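Local coordinates for uncharacterized protein PSPTO_0244 (PDB 3MYX) that is of unknown function but carries cupin domains related to (S)-ureidoglycine aminohydrolase and EutQ-like proteins, at residues R73-L78 with S84-T89. Sequence-based numbering, arbitrary orientation.
Sequences RGSVTL and SVTLST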
loop_
_atom_site.group_PDB
_atom_site.type_symbol
_atom_site.label_atom_id
_atom_site.label_comp_id
_atom_site.label_asym_id
_atom_site.label_seq_id
_atom_site.Cartn_x
_atom_site.Cartn_y
_atom_site.Cartn_z
ATOM N N ARG A 73 -12.275 0.557 6.839
ATOM C CA ARG A 73 -13.516 0.450 7.597
ATOM C C ARG A 73 -13.373 -0.674 8.596
ATOM O O ARG A 73 -12.750 -1.686 8.300
ATOM C CB ARG A 73 -14.674 0.150 6.643
ATOM C CG ARG A 73 -16.056 0.233 7.249
ATOM C CD ARG A 73 -17.104 0.048 6.166
ATOM N NE ARG A 73 -17.237 -1.352 5.784
ATOM C CZ ARG A 73 -17.493 -1.784 4.551
ATOM N NH1 ARG A 73 -17.631 -0.929 3.543
ATOM N NH2 ARG A 73 -17.603 -3.083 4.323
ATOM N N GLY A 74 -13.958 -0.515 9.772
ATOM C CA GLY A 74 -13.917 -1.576 10.743
ATOM C C GLY A 74 -12.598 -1.658 11.473
ATOM O O GLY A 74 -11.927 -0.645 11.706
ATOM N N SER A 75 -12.233 -2.872 11.843
ATOM C CA SER A 75 -11.076 -3.067 12.687
ATOM C C SER A 75 -10.560 -4.466 12.560
ATOM O O SER A 75 -11.346 -5.410 12.403
ATOM C CB SER A 75 -11.442 -2.789 14.160
ATOM O OG SER A 75 -10.311 -2.852 15.004
ATOM N N VAL A 76 -9.242 -4.608 12.620
ATOM C CA VAL A 76 -8.600 -5.921 12.616
ATOM C C VAL A 76 -7.625 -5.987 13.773
ATOM O O VAL A 76 -6.879 -5.039 14.000
ATOM C CB VAL A 76 -7.828 -6.185 11.296
ATOM C CG1 VAL A 76 -6.858 -7.389 11.430
ATOM C CG2 VAL A 76 -8.806 -6.398 10.141
ATOM N N THR A 77 -7.615 -7.103 14.482
ATOM C CA THR A 77 -6.555 -7.392 15.437
ATOM C C THR A 77 -5.737 -8.562 14.891
ATOM O O THR A 77 -6.290 -9.632 14.570
ATOM C CB THR A 77 -7.090 -7.708 16.834
ATOM O OG1 THR A 77 -7.743 -6.541 17.351
ATOM C CG2 THR A 77 -5.953 -8.121 17.780
ATOM N N LEU A 78 -4.440 -8.311 14.738
ATOM C CA LEU A 78 -3.473 -9.287 14.278
ATOM C C LEU A 78 -2.758 -9.814 15.519
ATOM O O LEU A 78 -2.213 -9.031 16.295
ATOM C CB LEU A 78 -2.437 -8.625 13.341
ATOM C CG LEU A 78 -2.999 -7.908 12.118
ATOM C CD1 LEU A 78 -1.886 -7.163 11.391
ATOM C CD2 LEU A 78 -3.711 -8.894 11.171
ATOM N N SER A 84 0.398 -8.544 19.606
ATOM C CA SER A 84 -0.963 -8.173 19.210
ATOM C C SER A 84 -0.931 -6.746 18.682
ATOM O O SER A 84 -0.353 -5.851 19.324
ATOM C CB SER A 84 -1.906 -8.253 20.417
ATOM O OG SER A 84 -3.249 -7.963 20.067
ATOM N N VAL A 85 -1.545 -6.540 17.519
ATOM C CA VAL A 85 -1.629 -5.241 16.882
ATOM C C VAL A 85 -3.070 -5.041 16.431
ATOM O O VAL A 85 -3.595 -5.864 15.694
ATOM C CB VAL A 85 -0.665 -5.159 15.662
ATOM C CG1 VAL A 85 -0.923 -3.913 14.843
ATOM C CG2 VAL A 85 0.818 -5.226 16.119
ATOM N N THR A 86 -3.706 -3.957 16.859
ATOM C CA THR A 86 -5.067 -3.632 16.444
ATOM C C THR A 86 -5.025 -2.426 15.520
ATOM O O THR A 86 -4.392 -1.420 15.847
ATOM C CB THR A 86 -5.982 -3.370 17.657
ATOM O OG1 THR A 86 -6.119 -4.582 18.404
ATOM C CG2 THR A 86 -7.359 -2.871 17.214
ATOM N N LEU A 87 -5.692 -2.546 14.373
ATOM C CA LEU A 87 -5.785 -1.482 13.390
ATOM C C LEU A 87 -7.215 -1.032 13.186
ATOM O O LEU A 87 -8.106 -1.834 12.855
ATOM C CB LEU A 87 -5.291 -1.975 12.041
ATOM C CG LEU A 87 -3.958 -2.668 11.930
ATOM C CD1 LEU A 87 -3.797 -3.162 10.483
ATOM C CD2 LEU A 87 -2.856 -1.686 12.349
ATOM N N SER A 88 -7.421 0.249 13.397
ATOM C CA SER A 88 -8.672 0.897 13.038
ATOM C C SER A 88 -8.441 1.716 11.766
ATOM O O SER A 88 -7.326 1.795 11.255
ATOM C CB SER A 88 -9.172 1.773 14.200
ATOM O OG SER A 88 -8.194 2.700 14.640
ATOM N N THR A 89 -9.495 2.334 11.249
ATOM C CA THR A 89 -9.412 3.119 10.022
ATOM C C THR A 89 -8.234 4.075 10.049
ATOM O O THR A 89 -8.021 4.801 11.019
ATOM C CB THR A 89 -10.723 3.853 9.787
ATOM O OG1 THR A 89 -11.747 2.858 9.644
ATOM C CG2 THR A 89 -10.672 4.750 8.540
HETATM O O HOH W 1 -12.198 1.831 12.441
#
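Thr77 and Thr86 both set OG1 anti to their own carbonyl carbon (chi1 -64° and -65°), and these matching torsions bring the two hydroxyls together across an antiparallel beta hairpin of the cupin fold. OG1 of Thr77 lies 2.8 Å from OG1 of Thr86, a hydrogen bond in which either may donate. The two residues form a non-hydrogen-bonded pair, where the backbones come close enough for short, beta-branched side chains to meet. Their methyls go separate ways: CG2 of Thr77 rests 3.5 Å from OG of Ser84, while CG2 of Thr86 lies beside OG of Ser75. Small polar residues suit this face, on which Thr86 is exposed.

The other face carries the aliphatic side chains of Val76, Leu78, Val85 and Leu87; the first, second and last are buried in the barrel, while Val85 stays partly exposed against Ile127 and Ala129. There Leu78 packs on Ile103, Ala93, Ile95 and Ile127, and Leu87 on Ala93; strand 101-105 flanks 75-80 on the side away from 83-88.

Main-chain bonds tie the strands at two hydrogen-bonded pairs. At Val76 and Leu87, N of Leu87 reaches O of Val76 at 2.8 Å and is almost straight (173°), answered by N of Val76 to O of Leu87. Leu78 and Val85 repeat the exchange.

Beyond Ser75 the direct pairing gives way. Gly74, with a positive phi that glycine tolerates easily, turns its carbonyl to a bridging water, which donates to O of Gly74 at 2.6 Å and accepts from N of Thr89 at 3.0 Å.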